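Local atomic coordinates of NAD-dependent epimerase/dehydratase (Methylobacillus flagellatus KT, PDB entry 3GPI), a protein that is of unknown function but belongs to the NAD-dependent epimerase/dehydratase family, whose Rossmann-type fold probably binds a dinucleotide cofactor. Residues 182-186 / 212-216. Residues are numbered along the deposited sequence; the frame is centred on the assembly and turned at random.
Sequences TNRIH and VTDNQ. With EDO (1,2-ethanediol), chain C; EDO (1,2-ethanediol), chain B.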
loop_
_atom_site.group_PDB
_atom_site.type_symbol
_atom_site.label_atom_id
_atom_site.label_comp_id
_atom_site.label_asym_id
_atom_site.label_seq_id
_atom_site.Cartn_x
_atom_site.Cartn_y
_atom_site.Cartn_z
ATOM N N THR A 182 -14.649 6.643 1.004
ATOM C CA THR A 182 -13.678 5.590 0.717
ATOM C C THR A 182 -12.534 6.171 -0.107
ATOM O O THR A 182 -12.764 6.996 -1.029
ATOM C CB THR A 182 -14.335 4.380 -0.024
ATOM O OG1 THR A 182 -14.885 4.799 -1.293
ATOM C CG2 THR A 182 -15.433 3.740 0.827
ATOM N N ASN A 183 -11.331 5.700 0.216
ATOM C CA ASN A 183 -10.076 6.164 -0.389
ATOM C C ASN A 183 -9.376 4.939 -0.896
ATOM O O ASN A 183 -9.366 3.890 -0.247
ATOM C CB ASN A 183 -9.208 6.849 0.643
ATOM C CG ASN A 183 -9.868 8.075 1.244
ATOM O OD1 ASN A 183 -9.829 9.161 0.680
ATOM N ND2 ASN A 183 -10.503 7.889 2.393
ATOM N N ARG A 184 -8.772 5.071 -2.065
ATOM C CA ARG A 184 -8.141 3.881 -2.704
ATOM C C ARG A 184 -6.863 4.189 -3.470
ATOM O O ARG A 184 -6.612 5.330 -3.856
ATOM C CB ARG A 184 -9.110 3.204 -3.703
ATOM C CG ARG A 184 -9.382 4.072 -4.946
ATOM C CD ARG A 184 -10.604 3.679 -5.818
ATOM N NE ARG A 184 -11.687 3.419 -4.885
ATOM C CZ ARG A 184 -12.241 4.342 -4.124
ATOM N NH1 ARG A 184 -12.049 5.635 -4.347
ATOM N NH2 ARG A 184 -13.038 3.953 -3.163
ATOM N N ILE A 185 -6.065 3.149 -3.678
ATOM C CA ILE A 185 -4.900 3.223 -4.538
ATOM C C ILE A 185 -4.849 1.905 -5.284
ATOM O O ILE A 185 -4.968 0.842 -4.707
ATOM C CB ILE A 185 -3.605 3.513 -3.694
ATOM C CG1 ILE A 185 -2.375 3.732 -4.599
ATOM C CG2 ILE A 185 -3.347 2.421 -2.667
ATOM C CD1 ILE A 185 -2.367 5.111 -5.354
ATOM N N HIS A 186 -4.629 1.974 -6.594
ATOM C CA HIS A 186 -4.485 0.752 -7.354
ATOM C C HIS A 186 -3.119 0.136 -7.046
ATOM O O HIS A 186 -2.113 0.853 -6.936
ATOM C CB HIS A 186 -4.545 1.099 -8.842
ATOM C CG HIS A 186 -4.688 -0.096 -9.746
ATOM N ND1 HIS A 186 -3.657 -0.999 -9.975
ATOM C CD2 HIS A 186 -5.741 -0.518 -10.489
ATOM C CE1 HIS A 186 -4.082 -1.925 -10.822
ATOM N NE2 HIS A 186 -5.335 -1.651 -11.159
ATOM N N VAL A 212 -0.442 7.701 0.121
ATOM C CA VAL A 212 -0.485 7.105 -1.219
ATOM C C VAL A 212 -1.926 6.747 -1.495
ATOM O O VAL A 212 -2.436 5.744 -0.979
ATOM C CB VAL A 212 0.451 5.881 -1.280
ATOM C CG1 VAL A 212 0.540 5.376 -2.714
ATOM C CG2 VAL A 212 1.864 6.279 -0.884
ATOM N N THR A 213 -2.565 7.594 -2.288
ATOM C CA THR A 213 -4.008 7.480 -2.573
ATOM C C THR A 213 -4.289 8.172 -3.898
ATOM O O THR A 213 -3.473 8.975 -4.355
ATOM C CB THR A 213 -4.844 8.025 -1.388
ATOM O OG1 THR A 213 -6.200 7.581 -1.485
ATOM C CG2 THR A 213 -4.790 9.553 -1.320
ATOM N N ASP A 214 -5.409 7.834 -4.531
ATOM C CA ASP A 214 -5.698 8.442 -5.829
ATOM C C ASP A 214 -6.419 9.777 -5.687
ATOM O O ASP A 214 -6.529 10.282 -4.582
ATOM C CB ASP A 214 -6.417 7.473 -6.775
ATOM C CG ASP A 214 -7.917 7.314 -6.472
ATOM O OD1 ASP A 214 -8.513 8.101 -5.709
ATOM O OD2 ASP A 214 -8.504 6.422 -7.101
ATOM N N ASN A 215 -6.865 10.342 -6.794
ATOM C CA ASN A 215 -7.415 11.701 -6.802
ATOM C C ASN A 215 -8.847 11.837 -6.308
ATOM O O ASN A 215 -9.294 12.988 -6.081
ATOM C CB ASN A 215 -7.409 12.246 -8.237
ATOM C CG ASN A 215 -6.030 12.464 -8.798
ATOM O OD1 ASN A 215 -5.048 12.654 -8.112
ATOM N ND2 ASN A 215 -5.995 12.496 -10.110
ATOM N N GLN A 216 -9.594 10.732 -6.157
ATOM C CA GLN A 216 -11.048 10.885 -5.949
ATOM C C GLN A 216 -11.605 9.970 -4.884
ATOM O O GLN A 216 -12.106 8.904 -5.202
ATOM C CB GLN A 216 -11.819 10.665 -7.259
ATOM C CG GLN A 216 -11.572 11.767 -8.327
ATOM C CD GLN A 216 -12.565 11.718 -9.470
ATOM O OE1 GLN A 216 -13.759 11.603 -9.266
ATOM N NE2 GLN A 216 -12.066 11.807 -10.715
HETATM C C1 EDO C . -11.301 4.472 2.921
HETATM O O1 EDO C . -11.548 3.381 2.077
HETATM C C2 EDO C . -9.844 4.600 3.206
HETATM O O2 EDO C . -9.548 5.484 4.247
HETATM C C1 EDO B . -11.871 0.273 -2.737
HETATM O O1 EDO B . -11.896 0.672 -4.065
HETATM C C2 EDO B . -12.343 1.513 -2.058
HETATM O O2 EDO B . -13.583 1.168 -1.505
HETATM O O HOH W 1 -8.140 9.532 -1.531
HETATM O O HOH W 2 -11.187 6.920 -6.860
HETATM O O HOH W 3 -9.329 7.673 -3.171
#
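D214 N donates to R184 O, 2.9 Å away, joining 182-186 to 212-216 through their backbones. The aliphatic part of R184 lies across the D214 carboxylate, R184 CG 3.3 Å from D214 OD2. A bend at chi3 (45°) then turns the guanidinium away from the acid and back toward T182, the two planes 50° apart, and R184 NH1 stays 4.5 Å from D214 OD1, too far for a salt bridge. Water bridges these charged groups, one molecule accepting from R184 NH1 and donating to D214 OD2 and Q216 O; two others link R184 N to D214 OD1, and T213 OG1 to N183 OD1. K247 O and L249 N also hold the N183 amide. D214 OD1 takes Q216 N (2.9 Å) from above the carboxylate plane, closing an Asx turn in the loop between strands 209-212 and 218-219. R184 NE donates to a 1,2-ethanediol, probably from the crystallisation liquor. In the apolar contact, I185 CG1, anti to the backbone N (chi1 -174°), meets V212 CG1 at 3.8 Å and brings CD1 to T213 C. Strand 149-158 pairs in parallel with both 181-186 and 209-212: S155 OG bonds T213 OG1, F154 touches I185 and V212, and Y266 and Y270 of helix 266-277 pack on R184.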